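Local coordinates for protein alcohol dehydrogenase (Thermus sp., PDB 4CPD) that probably interconverts alcohols and their carbonyl products with NAD as cofactor, as a zinc-containing member of the medium-chain dehydrogenase/reductase family, at residues A[1-5]-A[122-126]; A[8-12]-A[44-48]; A[48-52]-A[111-115]; A[85-91]-A[103-109]; A[316-322]-A[338-344]. One frame throughout, in Å; residues are numbered along the deposited sequence.

Contact 1: A[1-5]-A[122-126]; sequences MRAVV and QAEIL
Ala3 and Ala123 form a single backbone bridge, CA to CA 4.0 Å, between segments whose end-to-end directions differ by 165°, so the chains run almost antiparallel. Main-chain bonds flank it, Val4 N to Gln122 O at 2.8 Å and Glu124 N to Arg2 O at 3.2 Å. Beside the bridge, Ala3 CB touches Ala123 CB at 3.6 Å, methyl against methyl. Toward the N-terminus a side chain takes over the pairing: the extended Glu124 arm brings OE2 to Arg2 N at 2.7 Å, using the anti lone pair, with a fairly straight N-H...O angle of 164°. The guanidinium of Arg2 turns elsewhere, to a salt bridge with Glu16. The bridge thus fastens the N-terminal hairpin of strands 2-8 and 11-16 to the chain leading into strand 125-128 of the GroES-like domain. Met1 chi2 is near 180° (-158°), carrying SD out to Ile125 N, 3.3 Å away, a weak hydrogen bond, and against Ile125 CB. At the far end Val4 CG2 rests 3.8 Å from Gln122 CB, while CG1 meets the carboxamide at OE1. That buried amide is satisfied at both ends, OE1 by Tyr330 OH and NE2 by Gly36 O.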
# COMPACT_ATOMS: atom_id res chain seq x y z
N MET A 1 3.86 13.92 -43.18
CA MET A 1 3.15 14.07 -41.89
C MET A 1 3.55 15.36 -41.21
O MET A 1 4.73 15.61 -40.99
CB MET A 1 3.48 12.90 -40.94
CG MET A 1 2.28 12.19 -40.34
SD MET A 1 2.61 11.29 -38.83
CE MET A 1 4.37 11.23 -38.61
N ARG A 2 2.56 16.18 -40.86
CA ARG A 2 2.80 17.24 -39.90
C ARG A 2 2.90 16.58 -38.52
O ARG A 2 2.15 15.64 -38.22
CB ARG A 2 1.67 18.27 -39.89
CG ARG A 2 1.38 19.03 -41.19
CD ARG A 2 2.61 19.67 -41.86
NE ARG A 2 3.20 20.81 -41.15
CZ ARG A 2 4.48 21.17 -41.25
NH1 ARG A 2 5.33 20.49 -42.00
NH2 ARG A 2 4.94 22.21 -40.57
N ALA A 3 3.85 17.04 -37.71
CA ALA A 3 4.10 16.48 -36.39
C ALA A 3 4.88 17.45 -35.51
O ALA A 3 5.79 18.12 -35.98
CB ALA A 3 4.85 15.17 -36.51
N VAL A 4 4.54 17.51 -34.23
CA VAL A 4 5.31 18.32 -33.26
C VAL A 4 6.56 17.54 -32.87
O VAL A 4 6.44 16.37 -32.51
CB VAL A 4 4.52 18.57 -31.97
CG1 VAL A 4 5.31 19.43 -31.02
CG2 VAL A 4 3.18 19.20 -32.26
N VAL A 5 7.73 18.18 -32.93
CA VAL A 5 8.99 17.51 -32.54
C VAL A 5 9.77 18.34 -31.53
O VAL A 5 9.69 19.56 -31.52
CB VAL A 5 9.92 17.22 -33.76
CG1 VAL A 5 9.16 16.58 -34.90
CG2 VAL A 5 10.58 18.49 -34.26
N GLN A 122 1.34 13.69 -31.00
CA GLN A 122 1.11 15.04 -31.52
C GLN A 122 1.50 15.11 -33.04
O GLN A 122 2.49 15.72 -33.44
CB GLN A 122 1.90 16.04 -30.68
CG GLN A 122 1.33 16.18 -29.28
CD GLN A 122 2.28 16.78 -28.28
OE1 GLN A 122 3.33 17.33 -28.62
NE2 GLN A 122 1.90 16.69 -27.00
N ALA A 123 0.70 14.44 -33.85
CA ALA A 123 1.03 14.17 -35.23
C ALA A 123 -0.21 13.63 -35.92
O ALA A 123 -1.18 13.23 -35.27
CB ALA A 123 2.13 13.14 -35.29
N GLU A 124 -0.19 13.62 -37.25
CA GLU A 124 -1.38 13.28 -37.99
C GLU A 124 -1.65 11.78 -37.98
O GLU A 124 -2.81 11.36 -38.05
CB GLU A 124 -1.26 13.75 -39.43
CG GLU A 124 -1.18 15.25 -39.60
CD GLU A 124 -1.15 15.63 -41.06
OE1 GLU A 124 -2.19 15.39 -41.70
OE2 GLU A 124 -0.09 16.10 -41.56
N ILE A 125 -0.58 10.99 -37.90
CA ILE A 125 -0.70 9.52 -37.85
C ILE A 125 0.07 8.94 -36.66
O ILE A 125 1.20 9.36 -36.37
CB ILE A 125 -0.16 8.84 -39.14
CG1 ILE A 125 -0.72 9.48 -40.41
CG2 ILE A 125 -0.48 7.34 -39.13
CD1 ILE A 125 -2.20 9.24 -40.63
N LEU A 126 -0.52 7.94 -36.01
CA LEU A 126 0.13 7.23 -34.93
C LEU A 126 0.17 5.72 -35.20
O LEU A 126 -0.84 5.15 -35.58
CB LEU A 126 -0.60 7.52 -33.63
CG LEU A 126 0.02 6.98 -32.34
CD1 LEU A 126 1.31 7.72 -32.04
CD2 LEU A 126 -0.99 7.12 -31.19

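Contact 2: A[8-12]-A[44-48]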
# COMPACT_ATOMS: atom_id res chain seq x y z
N ASN A 8 15.30 21.25 -28.60
CA ASN A 8 16.19 21.29 -27.43
C ASN A 8 15.39 21.69 -26.19
O ASN A 8 14.22 22.01 -26.30
CB ASN A 8 17.39 22.23 -27.67
CG ASN A 8 16.98 23.58 -28.20
OD1 ASN A 8 16.50 24.44 -27.45
ND2 ASN A 8 17.16 23.79 -29.51
N LYS A 9 16.02 21.67 -25.03
CA LYS A 9 15.39 22.10 -23.78
C LYS A 9 14.57 23.38 -24.04
O LYS A 9 15.10 24.40 -24.48
CB LYS A 9 16.47 22.32 -22.71
CG LYS A 9 15.97 22.41 -21.27
CD LYS A 9 17.09 22.17 -20.27
CE LYS A 9 16.73 22.65 -18.87
NZ LYS A 9 17.00 24.10 -18.70
N GLU A 10 13.26 23.28 -23.78
CA GLU A 10 12.28 24.40 -23.86
C GLU A 10 12.02 24.94 -25.27
O GLU A 10 11.47 26.03 -25.43
CB GLU A 10 12.66 25.55 -22.90
CG GLU A 10 13.84 25.24 -21.98
CD GLU A 10 13.65 25.62 -20.53
OE1 GLU A 10 12.56 26.10 -20.13
OE2 GLU A 10 14.61 25.42 -19.77
N ARG A 11 12.41 24.18 -26.28
CA ARG A 11 12.10 24.50 -27.66
C ARG A 11 11.43 23.28 -28.32
O ARG A 11 11.81 22.12 -28.13
CB ARG A 11 13.35 24.92 -28.44
CG ARG A 11 13.07 25.33 -29.90
CD ARG A 11 14.04 26.37 -30.43
NE ARG A 11 14.06 27.55 -29.55
CZ ARG A 11 13.44 28.71 -29.77
NH1 ARG A 11 12.73 28.93 -30.89
NH2 ARG A 11 13.55 29.69 -28.87
N VAL A 12 10.43 23.57 -29.15
CA VAL A 12 9.61 22.58 -29.79
C VAL A 12 9.04 23.24 -31.04
O VAL A 12 8.76 24.44 -31.04
CB VAL A 12 8.52 22.15 -28.82
CG1 VAL A 12 7.13 22.31 -29.39
CG2 VAL A 12 8.78 20.73 -28.36
N LEU A 44 9.60 16.38 -20.28
CA LEU A 44 10.35 16.37 -21.53
C LEU A 44 10.86 17.77 -21.81
O LEU A 44 12.06 17.97 -21.92
CB LEU A 44 9.51 15.89 -22.71
CG LEU A 44 9.68 14.40 -22.95
CD1 LEU A 44 8.76 13.66 -22.02
CD2 LEU A 44 9.38 13.98 -24.37
N TYR A 45 9.94 18.72 -21.89
CA TYR A 45 10.22 20.10 -22.29
C TYR A 45 11.42 20.65 -21.51
O TYR A 45 12.32 21.27 -22.10
CB TYR A 45 9.00 20.95 -22.01
CG TYR A 45 8.89 22.31 -22.69
CD1 TYR A 45 8.76 22.43 -24.07
CD2 TYR A 45 8.80 23.46 -21.94
CE1 TYR A 45 8.60 23.66 -24.67
CE2 TYR A 45 8.63 24.70 -22.53
CZ TYR A 45 8.53 24.79 -23.89
OH TYR A 45 8.37 26.04 -24.44
N HIS A 46 11.44 20.39 -20.20
CA HIS A 46 12.52 20.86 -19.32
C HIS A 46 13.69 19.89 -19.11
O HIS A 46 14.36 19.92 -18.07
CB HIS A 46 11.98 21.18 -17.94
CG HIS A 46 10.96 22.27 -17.93
ND1 HIS A 46 9.77 22.15 -17.26
CD2 HIS A 46 10.96 23.51 -18.49
CE1 HIS A 46 9.07 23.26 -17.41
NE2 HIS A 46 9.77 24.10 -18.15
N GLY A 47 13.91 19.03 -20.09
CA GLY A 47 15.06 18.13 -20.12
C GLY A 47 15.23 17.19 -18.94
O GLY A 47 16.30 16.60 -18.75
N LYS A 48 14.16 17.05 -18.16
CA LYS A 48 14.08 16.13 -17.01
C LYS A 48 14.04 14.68 -17.51
O LYS A 48 14.26 13.73 -16.75
CB LYS A 48 12.81 16.43 -16.18
CG LYS A 48 12.98 16.75 -14.70
CD LYS A 48 13.02 18.26 -14.45
CE LYS A 48 12.21 18.70 -13.24
NZ LYS A 48 10.74 18.60 -13.49
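Glu10 sits on the ring of Tyr45: its CA lies 3.7 Å from the ring centroid of Tyr45 and only 8° off the normal, the geometry of a CH-pi contact over the face. The tyrosine reaches this place because its CG is anti to the backbone N (chi1 -163°), which carries the ring from the end of helix 39-45 beneath the turn. Val12 meets the same ring at its edge instead, with CB 4.4 Å from Tyr45 CE1. The backbones are joined as well, Glu10 N donating to Tyr45 O at 2.8 Å. The turn above is type II, from Asn8 to Arg11, and Glu10 occupies its positive-phi position (68°). From there the Glu10 carboxylate comes to the edge of the His46 imidazole, OE1 being 3.5 Å from His46 CD2, while His46 NE2 is hydrogen-bonded to Asp334. The other oxygen, Glu10 OE2, forms a salt bridge with Lys9 NZ at 2.9 Å; the same lysine lays CE against His46 O at 3.7 Å. An alanine in place of Tyr45 would probably leave Glu10 CA without its aromatic floor and open a gap beside Val12. The contact sets the hairpin turn between strands 2-8 and 11-16 upon the C-terminal end of helix 39-45, where the Tyr45 ring also meets that of Tyr330 from helix 326-334.

Contact 3: A[48-52]-A[111-115]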
# COMPACT_ATOMS: atom_id res chain seq x y z
N LYS A 48 14.16 17.05 -18.16
CA LYS A 48 14.08 16.13 -17.01
C LYS A 48 14.04 14.68 -17.51
O LYS A 48 14.26 13.73 -16.75
CB LYS A 48 12.81 16.43 -16.18
CG LYS A 48 12.98 16.75 -14.70
CD LYS A 48 13.02 18.26 -14.45
CE LYS A 48 12.21 18.70 -13.24
NZ LYS A 48 10.74 18.60 -13.49
N ILE A 49 13.71 14.51 -18.78
CA ILE A 49 13.61 13.20 -19.42
C ILE A 49 14.36 13.26 -20.76
O ILE A 49 14.20 14.23 -21.54
CB ILE A 49 12.13 12.82 -19.68
CG1 ILE A 49 11.29 12.83 -18.38
CG2 ILE A 49 12.04 11.48 -20.40
CD1 ILE A 49 11.44 11.63 -17.48
N PRO A 50 15.19 12.23 -21.06
CA PRO A 50 16.01 12.31 -22.25
C PRO A 50 15.25 12.06 -23.55
O PRO A 50 14.56 11.03 -23.69
CB PRO A 50 17.05 11.20 -22.04
CG PRO A 50 16.80 10.61 -20.71
CD PRO A 50 15.42 10.97 -20.33
N VAL A 51 15.39 12.99 -24.48
CA VAL A 51 14.75 12.92 -25.78
C VAL A 51 15.78 13.34 -26.82
O VAL A 51 16.51 14.32 -26.61
CB VAL A 51 13.57 13.90 -25.88
CG1 VAL A 51 12.72 13.58 -27.10
CG2 VAL A 51 12.71 13.88 -24.65
N LEU A 52 15.79 12.64 -27.95
CA LEU A 52 16.63 13.00 -29.11
C LEU A 52 15.88 14.05 -29.94
O LEU A 52 14.66 13.97 -30.14
CB LEU A 52 16.91 11.78 -30.00
CG LEU A 52 17.92 10.69 -29.63
CD1 LEU A 52 18.28 10.75 -28.16
CD2 LEU A 52 17.38 9.29 -29.99
N TYR A 111 7.92 9.52 -25.67
CA TYR A 111 8.59 9.78 -24.40
C TYR A 111 10.09 9.38 -24.42
O TYR A 111 10.74 9.23 -23.37
CB TYR A 111 7.80 9.13 -23.25
CG TYR A 111 7.71 10.03 -22.04
CD1 TYR A 111 6.96 11.18 -22.08
CD2 TYR A 111 8.40 9.73 -20.89
CE1 TYR A 111 6.87 12.01 -20.97
CE2 TYR A 111 8.34 10.56 -19.78
CZ TYR A 111 7.58 11.70 -19.84
OH TYR A 111 7.51 12.55 -18.76
N GLY A 112 10.65 9.28 -25.62
CA GLY A 112 12.08 9.11 -25.77
C GLY A 112 12.56 7.69 -25.57
O GLY A 112 11.78 6.81 -25.23
N PRO A 113 13.87 7.47 -25.75
CA PRO A 113 14.43 6.12 -25.78
C PRO A 113 14.44 5.37 -24.44
O PRO A 113 14.54 4.16 -24.44
CB PRO A 113 15.86 6.35 -26.27
CG PRO A 113 16.20 7.73 -25.85
CD PRO A 113 14.91 8.51 -25.83
N MET A 114 14.28 6.05 -23.31
CA MET A 114 14.18 5.32 -22.03
C MET A 114 12.83 4.66 -21.76
O MET A 114 12.68 3.89 -20.82
CB MET A 114 14.62 6.22 -20.86
CG MET A 114 16.12 6.45 -20.89
SD MET A 114 16.99 4.88 -20.67
CE MET A 114 17.43 4.33 -22.33
N PHE A 115 11.86 4.95 -22.64
CA PHE A 115 10.49 4.46 -22.52
C PHE A 115 9.97 3.91 -23.85
O PHE A 115 8.89 4.26 -24.31
CB PHE A 115 9.59 5.58 -22.04
CG PHE A 115 9.95 6.06 -20.67
CD1 PHE A 115 9.42 5.43 -19.56
CD2 PHE A 115 10.83 7.12 -20.49
CE1 PHE A 115 9.75 5.87 -18.29
CE2 PHE A 115 11.16 7.56 -19.23
CZ PHE A 115 10.61 6.93 -18.13
O HOH W 1 13.67 8.67 -22.87
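Ile49 and Tyr111 meet with their side chains crossing at about a right angle: Ile49 CG2 is 3.9 Å from Tyr111 CE2, and Ile49 CG1 is 3.8 Å from Tyr111 OH. The Ile49 chi1 of -57° puts CG1 on the Tyr111 ring, while CG2 is the branch that touches both rings, reaching Phe115 CE2 at 4.2 Å. A smaller alanine at Ile49 would probably leave this side of the Tyr111 ring without its aliphatic neighbour and take away the bridge to Phe115. Further along, Pro50 CG touches Met114 CG, and Leu52 CD1 lies 4.3 Å from Pro113 CG. No direct hydrogen bond joins the segments; a water does so, donating to Pro50 O at 2.7 Å and to Tyr111 O at 3.0 Å, and accepting from Met114 N at 2.7 Å. In the next shell, the Tyr111 hydroxyl is hydrogen-bonded to Ser40 O, which fixes the far end of the ring. The contact backs the wall of the active site: the Tyr111 side chain lies about 4 Å from that of His59, a zinc ligand, and near NAD. The two loops, one leaving helix 39-45 and the other linking strands 107-108 and 125-128, meet beside that helix, whose Leu44 packs on Val51.

Contact 4: A[85-91]-A[103-109]; sequences FHIACGT and CERGGVY. With ZN (zinc ion), chain F.
Cys89 and Cys103 supply two of the four thiolates of the zinc site that Cys92 and Cys95 complete. Cys89 SG binds the zinc at 2.3 Å and Cys103 SG at 2.2 Å. The two thiolates arrive by different torsions: Cys89 SG stands between its backbone N and carbonyl carbon (chi1 79°), whereas Cys103 SG is anti to its backbone N (chi1 176°). Cys89 SG is also met by Thr91 N, a hydrogen bond of 3.2 Å, and more weakly by Arg105 NH2 at 3.6 Å. The Arg105 chain bends at chi3 to bring the edge of its guanidinium beside Cys89; these donors would probably moderate the negative charge of the thiolate. The type I turn from Cys103 to Gly106 leads the chain back from the metal into a short, weakly bonded antiparallel ladder. There Ile87 N donates to Gly107 O at 2.8 Å, the donor tilted 22° from the carbonyl plane, and His86 faces Val108 as a non-hydrogen-bonded pair. Ile87 CG2 packs on Tyr109 CZ at 3.5 Å, the side chains crossing at a slant. At the other end Val108 CG1 meets the Phe85 ring at its edge, 3.9 Å from CD1, while His86 ND1 stands over a face. Phe85 itself touches NAD and packs on Asp152, a ligand of the other zinc, so the segment 85-91 runs from the cofactor pocket to the four-cysteine zinc. A zinc held by four cysteines is the structural site known from zinc-containing alcohol dehydrogenases, distinct from the zinc held by Cys38, His59 and Asp152.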
# COMPACT_ATOMS: atom_id res chain seq x y z
N PHE A 85 -1.86 5.77 -22.82
CA PHE A 85 -0.62 6.42 -23.13
C PHE A 85 0.59 5.49 -23.05
O PHE A 85 1.66 5.86 -23.48
CB PHE A 85 -0.42 7.62 -22.21
CG PHE A 85 -0.08 7.27 -20.79
CD1 PHE A 85 1.24 7.05 -20.39
CD2 PHE A 85 -1.07 7.26 -19.82
CE1 PHE A 85 1.55 6.79 -19.06
CE2 PHE A 85 -0.76 6.99 -18.49
CZ PHE A 85 0.55 6.76 -18.12
N HIS A 86 0.43 4.32 -22.50
CA HIS A 86 1.52 3.42 -22.39
C HIS A 86 1.11 2.10 -23.03
O HIS A 86 -0.03 1.72 -22.95
CB HIS A 86 1.92 3.24 -20.93
CG HIS A 86 0.87 2.57 -20.10
ND1 HIS A 86 -0.19 3.25 -19.55
CD2 HIS A 86 0.73 1.28 -19.71
CE1 HIS A 86 -0.94 2.42 -18.86
NE2 HIS A 86 -0.41 1.21 -18.95
N ILE A 87 2.06 1.40 -23.64
CA ILE A 87 1.75 0.22 -24.42
C ILE A 87 2.12 -1.02 -23.66
O ILE A 87 2.93 -0.97 -22.75
CB ILE A 87 2.47 0.22 -25.79
CG1 ILE A 87 3.99 0.13 -25.63
CG2 ILE A 87 2.16 1.49 -26.55
CD1 ILE A 87 4.70 -0.45 -26.85
N ALA A 88 1.53 -2.13 -24.08
CA ALA A 88 1.61 -3.38 -23.38
C ALA A 88 1.42 -4.49 -24.38
O ALA A 88 0.73 -4.32 -25.37
CB ALA A 88 0.55 -3.46 -22.30
N CYS A 89 2.03 -5.63 -24.10
CA CYS A 89 2.18 -6.69 -25.07
C CYS A 89 1.09 -7.72 -24.92
O CYS A 89 0.75 -8.40 -25.88
CB CYS A 89 3.57 -7.34 -24.91
SG CYS A 89 3.72 -8.54 -23.54
N GLY A 90 0.63 -7.92 -23.69
CA GLY A 90 -0.46 -8.84 -23.42
C GLY A 90 -0.06 -10.28 -23.13
O GLY A 90 -0.92 -11.13 -22.81
N THR A 91 1.23 -10.60 -23.25
CA THR A 91 1.68 -12.00 -23.05
C THR A 91 2.83 -12.18 -22.06
O THR A 91 3.03 -13.27 -21.57
CB THR A 91 2.01 -12.72 -24.41
OG1 THR A 91 2.99 -11.97 -25.15
CG2 THR A 91 0.73 -12.90 -25.26
N CYS A 103 4.62 -4.00 -18.13
CA CYS A 103 4.87 -4.86 -19.30
C CYS A 103 6.35 -4.84 -19.63
O CYS A 103 6.98 -3.79 -19.62
CB CYS A 103 4.11 -4.38 -20.52
SG CYS A 103 4.50 -5.36 -21.97
N GLU A 104 6.90 -6.02 -19.90
CA GLU A 104 8.34 -6.15 -20.21
C GLU A 104 8.72 -5.55 -21.56
O GLU A 104 9.83 -5.09 -21.73
CB GLU A 104 8.78 -7.62 -20.12
CG GLU A 104 9.38 -7.96 -18.75
CD GLU A 104 9.25 -9.42 -18.39
OE1 GLU A 104 8.83 -10.17 -19.30
OE2 GLU A 104 9.53 -9.80 -17.22
N ARG A 105 7.79 -5.51 -22.49
CA ARG A 105 7.94 -4.76 -23.75
C ARG A 105 7.23 -3.39 -23.68
O ARG A 105 6.81 -2.82 -24.70
CB ARG A 105 7.40 -5.58 -24.90
CG ARG A 105 8.33 -6.72 -25.31
CD ARG A 105 7.68 -7.64 -26.33
NE ARG A 105 6.93 -8.62 -25.56
CZ ARG A 105 7.33 -9.84 -25.27
NH1 ARG A 105 8.49 -10.32 -25.75
NH2 ARG A 105 6.54 -10.60 -24.51
N GLY A 106 7.10 -2.87 -22.46
CA GLY A 106 6.32 -1.68 -22.24
C GLY A 106 7.00 -0.45 -22.77
O GLY A 106 8.19 -0.46 -22.95
N GLY A 107 6.21 0.59 -23.02
CA GLY A 107 6.72 1.92 -23.41
C GLY A 107 5.65 2.98 -23.33
O GLY A 107 4.50 2.66 -23.11
N VAL A 108 6.04 4.23 -23.53
CA VAL A 108 5.14 5.37 -23.56
C VAL A 108 5.38 6.12 -24.85
O VAL A 108 6.51 6.47 -25.14
CB VAL A 108 5.43 6.37 -22.43
CG1 VAL A 108 4.48 7.54 -22.49
CG2 VAL A 108 5.36 5.68 -21.09
N TYR A 109 4.32 6.39 -25.58
CA TYR A 109 4.43 7.14 -26.85
C TYR A 109 5.15 8.47 -26.64
O TYR A 109 4.91 9.16 -25.66
CB TYR A 109 3.06 7.46 -27.47
CG TYR A 109 2.19 6.27 -27.79
CD1 TYR A 109 2.47 5.44 -28.87
CD2 TYR A 109 1.07 5.98 -27.02
CE1 TYR A 109 1.68 4.34 -29.16
CE2 TYR A 109 0.26 4.89 -27.31
CZ TYR A 109 0.57 4.08 -28.36
OH TYR A 109 -0.26 3.03 -28.60
ZN ZN F . 3.62 -7.31 -21.59

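Contact 5: A[316-322]-A[338-344]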
# COMPACT_ATOMS: atom_id res chain seq x y z
N ILE A 316 -12.48 20.94 -18.53
CA ILE A 316 -11.27 21.62 -18.06
C ILE A 316 -10.41 22.14 -19.20
O ILE A 316 -9.44 22.85 -18.97
CB ILE A 316 -10.41 20.75 -17.12
CG1 ILE A 316 -9.67 19.67 -17.89
CG2 ILE A 316 -11.29 20.13 -16.03
CD1 ILE A 316 -8.36 19.32 -17.22
N VAL A 317 -10.76 21.81 -20.43
CA VAL A 317 -10.01 22.30 -21.59
C VAL A 317 -10.16 23.83 -21.70
O VAL A 317 -11.26 24.33 -21.92
CB VAL A 317 -10.47 21.65 -22.91
CG1 VAL A 317 -9.65 22.20 -24.06
CG2 VAL A 317 -10.31 20.15 -22.82
N SER A 318 -9.05 24.54 -21.53
CA SER A 318 -9.04 25.99 -21.69
C SER A 318 -8.75 26.40 -23.13
O SER A 318 -9.23 27.42 -23.56
CB SER A 318 -8.02 26.63 -20.76
OG SER A 318 -6.72 26.16 -21.06
N HIS A 319 -7.96 25.62 -23.85
CA HIS A 319 -7.52 25.98 -25.20
C HIS A 319 -7.56 24.85 -26.19
O HIS A 319 -6.88 23.85 -26.01
CB HIS A 319 -6.09 26.43 -25.17
CG HIS A 319 -5.87 27.67 -24.39
ND1 HIS A 319 -5.90 27.69 -23.01
CD2 HIS A 319 -5.59 28.94 -24.78
CE1 HIS A 319 -5.64 28.91 -22.59
NE2 HIS A 319 -5.44 29.68 -23.64
N TYR A 320 -8.33 25.02 -27.26
CA TYR A 320 -8.20 24.17 -28.44
C TYR A 320 -7.35 24.94 -29.48
O TYR A 320 -7.77 25.99 -29.95
CB TYR A 320 -9.55 23.84 -29.01
CG TYR A 320 -10.39 22.88 -28.21
CD1 TYR A 320 -11.16 23.34 -27.14
CD2 TYR A 320 -10.49 21.54 -28.56
CE1 TYR A 320 -11.98 22.48 -26.42
CE2 TYR A 320 -11.30 20.68 -27.84
CZ TYR A 320 -12.03 21.16 -26.76
OH TYR A 320 -12.83 20.34 -26.03
N LEU A 321 -6.17 24.44 -29.81
CA LEU A 321 -5.30 25.11 -30.77
C LEU A 321 -5.09 24.24 -31.97
O LEU A 321 -5.19 23.04 -31.86
CB LEU A 321 -3.94 25.40 -30.17
CG LEU A 321 -3.93 26.17 -28.85
CD1 LEU A 321 -2.50 26.42 -28.38
CD2 LEU A 321 -4.69 27.49 -28.94
N PRO A 322 -4.79 24.84 -33.13
CA PRO A 322 -4.37 24.00 -34.25
C PRO A 322 -2.99 23.40 -33.99
O PRO A 322 -2.20 23.97 -33.25
CB PRO A 322 -4.34 24.97 -35.46
CG PRO A 322 -4.94 26.24 -35.00
CD PRO A 322 -4.88 26.26 -33.50
N ALA A 338 -2.55 28.30 -19.57
CA ALA A 338 -3.58 27.33 -19.90
C ALA A 338 -3.72 26.29 -18.78
O ALA A 338 -2.76 25.98 -18.08
CB ALA A 338 -3.27 26.64 -21.22
N LEU A 339 -4.92 25.76 -18.64
CA LEU A 339 -5.20 24.67 -17.72
C LEU A 339 -5.01 23.31 -18.41
O LEU A 339 -4.37 22.40 -17.87
CB LEU A 339 -6.63 24.80 -17.23
CG LEU A 339 -7.07 23.79 -16.16
CD1 LEU A 339 -6.17 23.89 -14.92
CD2 LEU A 339 -8.53 24.01 -15.77
N LYS A 340 -5.61 23.17 -19.58
CA LYS A 340 -5.42 22.00 -20.40
C LYS A 340 -5.51 22.40 -21.85
O LYS A 340 -6.47 23.06 -22.26
CB LYS A 340 -6.47 20.94 -20.10
CG LYS A 340 -6.29 19.63 -20.87
CD LYS A 340 -5.01 18.88 -20.47
CE LYS A 340 -4.91 17.54 -21.17
NZ LYS A 340 -3.79 16.73 -20.65
N VAL A 341 -4.50 21.97 -22.62
CA VAL A 341 -4.43 22.26 -24.04
C VAL A 341 -4.70 21.02 -24.87
O VAL A 341 -4.08 19.96 -24.66
CB VAL A 341 -3.04 22.80 -24.45
CG1 VAL A 341 -3.06 23.22 -25.91
CG2 VAL A 341 -2.66 23.99 -23.59
N LEU A 342 -5.60 21.16 -25.82
CA LEU A 342 -5.89 20.11 -26.77
C LEU A 342 -5.54 20.61 -28.16
O LEU A 342 -5.89 21.72 -28.50
CB LEU A 342 -7.37 19.75 -26.67
CG LEU A 342 -7.70 18.38 -26.12
CD1 LEU A 342 -6.98 18.10 -24.83
CD2 LEU A 342 -9.20 18.24 -25.93
N LEU A 343 -4.83 19.81 -28.94
CA LEU A 343 -4.39 20.20 -30.28
C LEU A 343 -5.33 19.61 -31.35
O LEU A 343 -5.54 18.40 -31.41
CB LEU A 343 -2.96 19.72 -30.53
CG LEU A 343 -1.76 20.58 -30.08
CD1 LEU A 343 -2.08 21.51 -28.93
CD2 LEU A 343 -0.56 19.69 -29.76
N VAL A 344 -5.88 20.48 -32.19
CA VAL A 344 -6.73 20.03 -33.28
C VAL A 344 -5.85 19.72 -34.47
O VAL A 344 -5.13 20.59 -34.95
CB VAL A 344 -7.74 21.10 -33.70
CG1 VAL A 344 -8.69 20.49 -34.74
CG2 VAL A 344 -8.50 21.62 -32.49
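His319 to Pro322 pair in parallel with Val341 to Val344, the two strands of a beta-alpha-beta unit whose connection runs through helix 326-334. Their short axes approach to 4.5 Å at a crossing angle of -32°. The ladder is regular: Leu342 N donates to His319 O with an N-H...O angle of 173°, Leu321 N to Leu342 O at 3.0 Å, and Val344 N to Leu321 O at 2.7 Å. The buried part lies round Ile316, Lys340 and Leu342. There Ile316 CD1 lies on Lys340 CB at 3.8 Å, and Val317 CG2 meets Leu342 CD2 at the same distance, those two side chains crossing at about a right angle. Lys340 bends at chi2 (66°) and leads its ammonium away to Glu60, with which it forms a salt bridge, and to Ile37 O. On the face of His319, Val341, Leu321 and Leu343 the contacts are looser, Leu321 CD1 reaching Val341 CG1 at 4.1 Å. The opposite face opens to solvent toward its end: Tyr320 lies alongside Leu342, CE2 near CD2, and Val344 CG2 lies near the edge of the Tyr320 ring, while Pro322 is exposed. Where the strands begin, Ser318 OG gathers the polar atoms, accepting Leu339 N at 3.0 Å and lying in the plane of the His319 imidazole at its edge, hydrogen-bonded to His319 ND1 at 2.6 Å.

Contacts 2, 3 and 4 are nested in the loop closed by contact 1, and contact 5 follows it in the chain. Contacts 1 and 2 share the N-terminal hairpin and touch through Val4 CG1 and Val12 CG1, 3.8 Å apart. Contacts 2 and 3 have centres about 10 Å apart and meet where Leu44 packs on Val51. Contact 3 joins contact 4 by a probable hydrogen bond, Phe115 O to Val108 N at 3.0 Å. Gln122 CG packs on Leu343 CD2 at 4.0 Å, linking contacts 1 and 5. Around NAD, the side chains of Phe85, Tyr111 and Lys340 lie about 4, 6 and 6 Å away, so contacts 4, 3 and 5 approach the cofactor.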